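Local coordinates for protein (o6-methylguanine-dna methyltransferase) (Thermococcus kodakarensis, PDB 1MGT) that repairs O6-methylguanine and O4-methylthymine in DNA by moving the methyl group onto one of its own cysteines, which inactivates it for good, at residues A[100-112]-A[138-152]. Residues are numbered along the deposited sequence; the frame is centred on the assembly and turned at random.
With SO4 (sulfate ion), chain B.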
loop_
_atom_site.group_PDB
_atom_site.type_symbol
_atom_site.label_atom_id
_atom_site.label_comp_id
_atom_site.label_asym_id
_atom_site.label_seq_id
_atom_site.Cartn_x
_atom_site.Cartn_y
_atom_site.Cartn_z
ATOM N N LEU A 100 6.257 5.895 -8.665
ATOM C CA LEU A 100 4.808 5.922 -8.549
ATOM C C LEU A 100 4.356 6.913 -7.490
ATOM O O LEU A 100 3.421 7.716 -7.678
ATOM C CB LEU A 100 4.344 4.492 -8.179
ATOM C CG LEU A 100 2.858 4.289 -7.990
ATOM C CD1 LEU A 100 2.130 4.568 -9.331
ATOM C CD2 LEU A 100 2.563 2.868 -7.512
ATOM N N THR A 101 5.005 6.883 -6.316
ATOM C CA THR A 101 4.630 7.762 -5.232
ATOM C C THR A 101 4.892 9.228 -5.503
ATOM O O THR A 101 4.115 10.102 -5.112
ATOM C CB THR A 101 5.387 7.330 -3.931
ATOM O OG1 THR A 101 5.044 5.928 -3.703
ATOM C CG2 THR A 101 4.881 8.128 -2.746
ATOM N N LYS A 102 6.002 9.533 -6.171
ATOM C CA LYS A 102 6.332 10.927 -6.441
ATOM C C LYS A 102 5.641 11.466 -7.692
ATOM O O LYS A 102 5.444 12.685 -7.787
ATOM C CB LYS A 102 7.855 11.023 -6.704
ATOM C CG LYS A 102 8.669 10.960 -5.410
ATOM C CD LYS A 102 10.162 11.097 -5.695
ATOM C CE LYS A 102 10.947 10.528 -4.505
ATOM N NZ LYS A 102 12.348 11.046 -4.459
ATOM N N ASN A 103 5.316 10.581 -8.637
ATOM C CA ASN A 103 4.736 11.131 -9.873
ATOM C C ASN A 103 3.296 10.880 -10.190
ATOM O O ASN A 103 2.761 11.641 -11.040
ATOM C CB ASN A 103 5.606 10.571 -11.045
ATOM C CG ASN A 103 7.019 11.101 -10.959
ATOM O OD1 ASN A 103 7.237 12.297 -11.163
ATOM N ND2 ASN A 103 7.971 10.234 -10.632
ATOM N N VAL A 104 2.645 9.879 -9.636
ATOM C CA VAL A 104 1.235 9.604 -9.940
ATOM C C VAL A 104 0.411 10.245 -8.837
ATOM O O VAL A 104 0.269 9.710 -7.733
ATOM C CB VAL A 104 0.981 8.110 -10.119
ATOM C CG1 VAL A 104 -0.447 7.825 -10.556
ATOM C CG2 VAL A 104 1.941 7.585 -11.218
ATOM N N LYS A 105 -0.104 11.436 -9.135
ATOM C CA LYS A 105 -0.825 12.216 -8.149
ATOM C C LYS A 105 -2.233 11.785 -7.826
ATOM O O LYS A 105 -2.942 11.181 -8.613
ATOM C CB LYS A 105 -0.870 13.699 -8.603
ATOM C CG LYS A 105 0.459 14.285 -9.002
ATOM C CD LYS A 105 1.459 14.392 -7.883
ATOM C CE LYS A 105 2.846 14.772 -8.399
ATOM N NZ LYS A 105 2.827 16.165 -8.962
ATOM N N ARG A 106 -2.646 12.155 -6.612
ATOM C CA ARG A 106 -4.005 11.858 -6.155
ATOM C C ARG A 106 -5.012 12.462 -7.143
ATOM O O ARG A 106 -4.851 13.634 -7.496
ATOM C CB ARG A 106 -4.165 12.527 -4.784
ATOM C CG ARG A 106 -5.404 12.062 -4.031
ATOM C CD ARG A 106 -5.484 12.848 -2.694
ATOM N NE ARG A 106 -6.752 12.476 -2.045
ATOM C CZ ARG A 106 -6.831 11.420 -1.224
ATOM N NH1 ARG A 106 -5.747 10.701 -0.976
ATOM N NH2 ARG A 106 -8.007 11.148 -0.688
ATOM N N GLY A 107 -5.981 11.683 -7.569
ATOM C CA GLY A 107 -6.987 12.160 -8.523
ATOM C C GLY A 107 -6.649 11.709 -9.942
ATOM O O GLY A 107 -7.438 11.931 -10.871
ATOM N N SER A 108 -5.487 11.076 -10.123
ATOM C CA SER A 108 -5.109 10.596 -11.445
ATOM C C SER A 108 -4.750 9.117 -11.368
ATOM O O SER A 108 -4.649 8.572 -10.256
ATOM C CB SER A 108 -3.936 11.391 -12.038
ATOM O OG SER A 108 -2.726 10.943 -11.404
ATOM N N VAL A 109 -4.626 8.481 -12.523
ATOM C CA VAL A 109 -4.300 7.068 -12.628
ATOM C C VAL A 109 -3.240 6.896 -13.724
ATOM O O VAL A 109 -2.870 7.888 -14.362
ATOM C CB VAL A 109 -5.496 6.174 -12.955
ATOM C CG1 VAL A 109 -6.593 6.254 -11.871
ATOM C CG2 VAL A 109 -6.097 6.556 -14.315
ATOM N N ILE A 110 -2.765 5.682 -13.878
ATOM C CA ILE A 110 -1.768 5.377 -14.924
ATOM C C ILE A 110 -1.957 3.904 -15.242
ATOM O O ILE A 110 -2.327 3.112 -14.357
ATOM C CB ILE A 110 -0.343 5.695 -14.508
ATOM C CG1 ILE A 110 0.591 5.619 -15.740
ATOM C CG2 ILE A 110 0.133 4.698 -13.429
ATOM C CD1 ILE A 110 1.847 6.458 -15.579
ATOM N N THR A 111 -1.781 3.492 -16.488
ATOM C CA THR A 111 -1.963 2.095 -16.815
ATOM C C THR A 111 -0.695 1.317 -16.521
ATOM O O THR A 111 0.398 1.897 -16.399
ATOM C CB THR A 111 -2.330 1.901 -18.314
ATOM O OG1 THR A 111 -1.214 2.326 -19.098
ATOM C CG2 THR A 111 -3.573 2.724 -18.650
ATOM N N TYR A 112 -0.815 -0.005 -16.416
ATOM C CA TYR A 112 0.371 -0.825 -16.191
ATOM C C TYR A 112 1.367 -0.556 -17.351
ATOM O O TYR A 112 2.545 -0.427 -17.127
ATOM C CB TYR A 112 0.069 -2.319 -16.253
ATOM C CG TYR A 112 -0.694 -2.790 -15.034
ATOM C CD1 TYR A 112 -2.072 -2.928 -15.115
ATOM C CD2 TYR A 112 -0.052 -3.076 -13.840
ATOM C CE1 TYR A 112 -2.801 -3.352 -14.024
ATOM C CE2 TYR A 112 -0.777 -3.506 -12.739
ATOM C CZ TYR A 112 -2.143 -3.635 -12.847
ATOM O OH TYR A 112 -2.893 -4.061 -11.768
ATOM N N VAL A 138 -0.120 4.161 1.025
ATOM C CA VAL A 138 0.963 5.132 0.947
ATOM C C VAL A 138 1.678 5.020 -0.396
ATOM O O VAL A 138 1.912 6.098 -0.976
ATOM C CB VAL A 138 1.879 5.042 2.163
ATOM C CG1 VAL A 138 1.013 5.216 3.434
ATOM C CG2 VAL A 138 2.556 3.694 2.237
ATOM N N VAL A 139 2.023 3.843 -0.846
ATOM C CA VAL A 139 2.653 3.681 -2.213
ATOM C C VAL A 139 1.371 3.406 -2.985
ATOM O O VAL A 139 0.674 2.393 -2.748
ATOM C CB VAL A 139 3.649 2.525 -2.241
ATOM C CG1 VAL A 139 3.956 2.101 -3.680
ATOM C CG2 VAL A 139 4.941 2.960 -1.541
ATOM N N PRO A 140 0.924 4.354 -3.798
ATOM C CA PRO A 140 -0.370 4.222 -4.433
ATOM C C PRO A 140 -0.577 3.311 -5.567
ATOM O O PRO A 140 -1.004 3.753 -6.677
ATOM C CB PRO A 140 -0.707 5.709 -4.710
ATOM C CG PRO A 140 0.620 6.235 -5.168
ATOM C CD PRO A 140 1.601 5.622 -4.154
ATOM N N CYS A 141 -0.447 1.986 -5.345
ATOM C CA CYS A 141 -0.639 1.009 -6.396
ATOM C C CYS A 141 -2.098 0.912 -6.831
ATOM O O CYS A 141 -2.350 0.367 -7.923
ATOM C CB CYS A 141 -0.063 -0.353 -5.979
ATOM S SG CYS A 141 -0.941 -1.052 -4.573
ATOM N N HIS A 142 -3.021 1.504 -6.092
ATOM C CA HIS A 142 -4.438 1.492 -6.485
ATOM C C HIS A 142 -4.633 2.447 -7.684
ATOM O O HIS A 142 -5.683 2.342 -8.328
ATOM C CB HIS A 142 -5.349 1.919 -5.362
ATOM C CG HIS A 142 -4.993 3.209 -4.699
ATOM N ND1 HIS A 142 -3.919 3.295 -3.826
ATOM C CD2 HIS A 142 -5.513 4.447 -4.752
ATOM C CE1 HIS A 142 -3.804 4.529 -3.379
ATOM N NE2 HIS A 142 -4.786 5.259 -3.937
ATOM N N ARG A 143 -3.681 3.331 -7.924
ATOM C CA ARG A 143 -3.792 4.271 -9.066
ATOM C C ARG A 143 -3.281 3.630 -10.353
ATOM O O ARG A 143 -3.329 4.275 -11.422
ATOM C CB ARG A 143 -2.982 5.538 -8.764
ATOM C CG ARG A 143 -3.612 6.300 -7.588
ATOM C CD ARG A 143 -2.867 7.607 -7.291
ATOM N NE ARG A 143 -3.304 8.025 -5.945
ATOM C CZ ARG A 143 -2.591 8.748 -5.099
ATOM N NH1 ARG A 143 -1.375 9.207 -5.379
ATOM N NH2 ARG A 143 -3.140 9.001 -3.891
ATOM N N VAL A 144 -2.807 2.403 -10.289
ATOM C CA VAL A 144 -2.310 1.719 -11.510
ATOM C C VAL A 144 -3.437 0.824 -11.995
ATOM O O VAL A 144 -3.870 -0.093 -11.279
ATOM C CB VAL A 144 -1.044 0.923 -11.215
ATOM C CG1 VAL A 144 -0.535 0.247 -12.481
ATOM C CG2 VAL A 144 0.021 1.822 -10.586
ATOM N N VAL A 145 -3.989 1.152 -13.165
ATOM C CA VAL A 145 -5.118 0.414 -13.727
ATOM C C VAL A 145 -4.819 -0.238 -15.071
ATOM O O VAL A 145 -3.723 -0.102 -15.607
ATOM C CB VAL A 145 -6.318 1.376 -13.928
ATOM C CG1 VAL A 145 -6.757 1.969 -12.593
ATOM C CG2 VAL A 145 -5.923 2.543 -14.856
ATOM N N ALA A 146 -5.799 -0.986 -15.603
ATOM C CA ALA A 146 -5.581 -1.615 -16.925
ATOM C C ALA A 146 -6.032 -0.599 -17.979
ATOM O O ALA A 146 -6.729 0.353 -17.657
ATOM C CB ALA A 146 -6.365 -2.904 -17.067
ATOM N N HIS A 147 -5.620 -0.790 -19.245
ATOM C CA HIS A 147 -6.086 0.159 -20.250
ATOM C C HIS A 147 -7.583 -0.038 -20.488
ATOM O O HIS A 147 -8.218 0.907 -20.932
ATOM C CB HIS A 147 -5.336 -0.012 -21.582
ATOM C CG HIS A 147 -5.757 -1.241 -22.329
ATOM N ND1 HIS A 147 -5.168 -2.466 -22.158
ATOM C CD2 HIS A 147 -6.740 -1.405 -23.260
ATOM C CE1 HIS A 147 -5.766 -3.345 -22.961
ATOM N NE2 HIS A 147 -6.719 -2.718 -23.628
ATOM N N ASP A 148 -8.128 -1.228 -20.232
ATOM C CA ASP A 148 -9.548 -1.472 -20.470
ATOM C C ASP A 148 -10.356 -1.798 -19.235
ATOM O O ASP A 148 -11.473 -2.325 -19.355
ATOM C CB ASP A 148 -9.707 -2.606 -21.509
ATOM C CG ASP A 148 -9.013 -3.886 -21.080
ATOM O OD1 ASP A 148 -9.214 -4.921 -21.773
ATOM O OD2 ASP A 148 -8.256 -3.899 -20.088
ATOM N N GLY A 149 -9.846 -1.501 -18.037
ATOM C CA GLY A 149 -10.620 -1.812 -16.830
ATOM C C GLY A 149 -9.874 -1.412 -15.563
ATOM O O GLY A 149 -8.765 -0.869 -15.599
ATOM N N ILE A 150 -10.493 -1.713 -14.422
ATOM C CA ILE A 150 -9.896 -1.392 -13.125
ATOM C C ILE A 150 -8.556 -2.079 -12.884
ATOM O O ILE A 150 -7.704 -1.505 -12.183
ATOM C CB ILE A 150 -10.885 -1.749 -11.990
ATOM C CG1 ILE A 150 -10.412 -1.132 -10.677
ATOM C CG2 ILE A 150 -11.061 -3.255 -11.878
ATOM C CD1 ILE A 150 -11.516 -0.950 -9.664
ATOM N N GLY A 151 -8.364 -3.271 -13.409
ATOM C CA GLY A 151 -7.119 -4.028 -13.236
ATOM C C GLY A 151 -7.115 -4.767 -11.900
ATOM O O GLY A 151 -8.035 -4.635 -11.095
ATOM N N TYR A 152 -6.065 -5.518 -11.619
ATOM C CA TYR A 152 -5.951 -6.292 -10.389
ATOM C C TYR A 152 -5.470 -5.441 -9.218
ATOM O O TYR A 152 -4.928 -4.350 -9.380
ATOM C CB TYR A 152 -4.988 -7.464 -10.633
ATOM C CG TYR A 152 -4.699 -8.403 -9.493
ATOM C CD1 TYR A 152 -5.614 -9.359 -9.054
ATOM C CD2 TYR A 152 -3.478 -8.330 -8.839
ATOM C CE1 TYR A 152 -5.310 -10.208 -7.992
ATOM C CE2 TYR A 152 -3.160 -9.164 -7.791
ATOM C CZ TYR A 152 -4.079 -10.101 -7.371
ATOM O OH TYR A 152 -3.743 -10.925 -6.309
HETATM S S SO4 B . -2.357 -2.647 -19.643
HETATM O O1 SO4 B . -2.308 -3.303 -18.261
HETATM O O2 SO4 B . -3.790 -2.618 -20.039
HETATM O O3 SO4 B . -1.525 -3.491 -20.530
HETATM O O4 SO4 B . -1.819 -1.275 -19.561
HETATM O O HOH W 1 -1.969 -2.168 -8.992
#
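Arg143 reaches Val104, just past the end of helix 91-103. Its chain runs extended from CG to NE, with CG anti to the carbonyl carbon (chi1 -66°). Arg143 NH1 gives a hydrogen bond to Val104 O at 2.9 Å, with the oxygen at the edge of the guanidinium plane and a bent N-H...O angle of 145°. Arg106 CA lies over the centre of one guanidinium face, and Pro140 CB covers the opposite face. The group is sandwiched between the Arg106 backbone and the Pro140 ring, which probably limits its rotation. Arg143 NH2 turns the other way, to a salt bridge with Glu167 and a hydrogen bond with Asn77. Glu167 also takes a hydrogen bond from His142, and its charge probably offsets the like charges of Arg106 NH1 and Arg143 NH2, 4.3 Å apart. Arg106 NH2 bonds to Leu71 O. A leucine at Arg143 would probably leave Val104 O and the Glu167 carboxylate without this partner.

Next to it, strands 110-111 and 144-145 pair in parallel. Ile110 N bonds to Arg143 O, Val145 N to Ile110 O at 2.8 Å, and Tyr112 N to Val145 O. Val144 packs both methyls against segment 100-112: Val144 CG2 meets Leu100 CD1 at 3.7 Å, while CG1, anti to the backbone N (chi1 -179°), makes a CH-pi contact with one face of the Tyr112 ring, 3.9 Å from the centroid. Further out, Thr111 caps helix 112-118 through Asp114 N, and a sulfate, probably from the crystallisation liquor, is held by His147 N.

Pro140 centres an inverse gamma turn leading into Cys141, the inferred methyl acceptor. The Pro-Cys-His-Arg sequence is the active-site motif of the MGMT family, joined here within the DNA-binding domain to the end of helix 91-103 and the parallel pairing.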